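Local coordinates for penicillin-binding protein 2 (Pbp2) (PDB 5LP5), which forms a complex with MreC in cell-wall synthesis and probably acts as a membrane-anchored, penicillin-binding transpeptidase that cross-links peptidoglycan, at residues R238-A243 with L264-S269. Residues are numbered along the deposited sequence; the frame is centred on the assembly and turned at random.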
loop_
_atom_site.group_PDB
_atom_site.type_symbol
_atom_site.label_atom_id
_atom_site.label_comp_id
_atom_site.label_asym_id
_atom_site.label_seq_id
_atom_site.Cartn_x
_atom_site.Cartn_y
_atom_site.Cartn_z
ATOM N N ARG A 238 7.440 -16.742 12.763
ATOM C CA ARG A 238 7.670 -17.155 14.145
ATOM C C ARG A 238 9.136 -17.526 14.335
ATOM O O ARG A 238 9.790 -17.073 15.272
ATOM C CB ARG A 238 6.778 -18.329 14.509
ATOM C CG ARG A 238 5.296 -17.973 14.544
ATOM C CD ARG A 238 4.400 -19.205 14.426
ATOM N NE ARG A 238 4.584 -19.863 13.140
ATOM C CZ ARG A 238 4.079 -21.047 12.813
ATOM N NH1 ARG A 238 3.325 -21.720 13.672
ATOM N NH2 ARG A 238 4.324 -21.567 11.619
ATOM N N LEU A 239 9.647 -18.343 13.420
ATOM C CA LEU A 239 11.038 -18.772 13.463
ATOM C C LEU A 239 12.024 -17.606 13.412
ATOM O O LEU A 239 13.058 -17.668 14.067
ATOM C CB LEU A 239 11.330 -19.736 12.322
ATOM C CG LEU A 239 10.655 -21.103 12.384
ATOM C CD1 LEU A 239 11.057 -21.925 11.165
ATOM C CD2 LEU A 239 11.006 -21.853 13.655
ATOM N N GLN A 240 11.715 -16.559 12.642
ATOM C CA GLN A 240 12.572 -15.364 12.588
ATOM C C GLN A 240 12.513 -14.563 13.876
ATOM O O GLN A 240 13.515 -13.992 14.305
ATOM C CB GLN A 240 12.214 -14.444 11.425
ATOM C CG GLN A 240 12.980 -14.735 10.128
ATOM C CD GLN A 240 14.253 -13.927 9.922
ATOM O OE1 GLN A 240 15.101 -14.350 9.160
ATOM N NE2 GLN A 240 14.378 -12.760 10.556
ATOM N N LYS A 241 11.349 -14.506 14.503
ATOM C CA LYS A 241 11.266 -13.803 15.776
ATOM C C LYS A 241 12.101 -14.522 16.823
ATOM O O LYS A 241 12.720 -13.867 17.668
ATOM C CB LYS A 241 9.822 -13.620 16.232
ATOM C CG LYS A 241 9.130 -12.488 15.504
ATOM C CD LYS A 241 7.807 -12.117 16.119
ATOM C CE LYS A 241 7.151 -11.037 15.279
ATOM N NZ LYS A 241 5.809 -10.671 15.809
ATOM N N GLU A 242 12.129 -15.854 16.749
ATOM C CA GLU A 242 12.993 -16.652 17.607
ATOM C C GLU A 242 14.434 -16.278 17.343
ATOM O O GLU A 242 15.193 -15.995 18.268
ATOM C CB GLU A 242 12.792 -18.154 17.352
ATOM C CG GLU A 242 13.679 -19.076 18.191
ATOM C CD GLU A 242 13.570 -18.829 19.690
ATOM O OE1 GLU A 242 12.593 -18.203 20.138
ATOM O OE2 GLU A 242 14.471 -19.256 20.437
ATOM N N ALA A 243 14.795 -16.274 16.065
ATOM C CA ALA A 243 16.138 -15.909 15.626
ATOM C C ALA A 243 16.553 -14.548 16.162
ATOM O O ALA A 243 17.644 -14.397 16.671
ATOM C CB ALA A 243 16.206 -15.925 14.118
ATOM N N LEU A 264 14.766 -21.034 2.521
ATOM C CA LEU A 264 15.245 -20.413 3.740
ATOM C C LEU A 264 14.057 -20.051 4.647
ATOM O O LEU A 264 13.187 -19.254 4.291
ATOM C CB LEU A 264 16.072 -19.175 3.416
ATOM C CG LEU A 264 17.337 -19.494 2.622
ATOM C CD1 LEU A 264 17.950 -18.224 2.084
ATOM C CD2 LEU A 264 18.351 -20.272 3.452
ATOM N N LEU A 265 14.017 -20.669 5.818
ATOM C CA LEU A 265 12.996 -20.391 6.791
ATOM C C LEU A 265 13.452 -19.267 7.720
ATOM O O LEU A 265 12.638 -18.515 8.217
ATOM C CB LEU A 265 12.667 -21.654 7.589
ATOM C CG LEU A 265 12.201 -22.901 6.811
ATOM C CD1 LEU A 265 11.994 -24.107 7.726
ATOM C CD2 LEU A 265 10.924 -22.627 6.045
ATOM N N VAL A 266 14.753 -19.170 7.961
ATOM C CA VAL A 266 15.334 -18.048 8.687
ATOM C C VAL A 266 16.532 -17.496 7.922
ATOM O O VAL A 266 17.222 -18.224 7.221
ATOM C CB VAL A 266 15.800 -18.482 10.082
ATOM C CG1 VAL A 266 16.417 -17.323 10.836
ATOM C CG2 VAL A 266 14.629 -19.061 10.866
ATOM N N ALA A 267 16.749 -16.192 8.066
ATOM C CA ALA A 267 17.937 -15.484 7.584
ATOM C C ALA A 267 18.062 -14.182 8.387
ATOM O O ALA A 267 17.512 -13.123 8.027
ATOM C CB ALA A 267 17.839 -15.202 6.102
ATOM N N GLY A 268 18.764 -14.274 9.504
ATOM C CA GLY A 268 18.989 -13.118 10.333
ATOM C C GLY A 268 20.370 -12.548 10.156
ATOM O O GLY A 268 21.330 -13.292 10.023
ATOM N N SER A 269 20.466 -11.223 10.157
ATOM C CA SER A 269 21.756 -10.539 10.184
ATOM C C SER A 269 21.710 -9.454 11.233
ATOM O O SER A 269 20.840 -8.600 11.184
ATOM C CB SER A 269 22.102 -9.925 8.818
ATOM O OG SER A 269 23.195 -9.006 8.937
#
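The five-stranded antiparallel sheet of the transpeptidase domain ends at strand 264-270, and here helix 237-246 packs against that edge strand, the two segment axes 8.1 Å apart and inclined at 31°. Val266 sits between Leu239 and Ala243, one helical turn apart on the helix. Its CG1, anti to the backbone N, meets Ala243 CB at 3.6 Å, while CG2 lies 3.7 Å from Leu239 CB, so the beta-branched side chain spreads one methyl to each. Alanine suits the second position because its small side chain lets the helix come close. Toward the start of the strand, Leu239 and Leu265 run alongside each other in the same direction, Leu239 CD1 3.9 Å from Leu265 CB. In the fold that transpeptidases share with serine beta-lactamases, the helices near the two ends of the domain pack together on this sheet, and Leu239 and Ala243 accordingly also touch helix 572-584. Leu265 and Val266 form a classic beta bulge opposite Val256. On the side of the strand away from strand 252-258, Gln240 bends at chi2 (-93°), and its OE1 accepts a hydrogen bond from Ala267 N at 2.7 Å. Glutamine is long enough to reach this backbone N-H without bringing a charge into a buried place. The bond is nearly straight (163°), with the N-H in the plane of the Gln240 amide carbonyl.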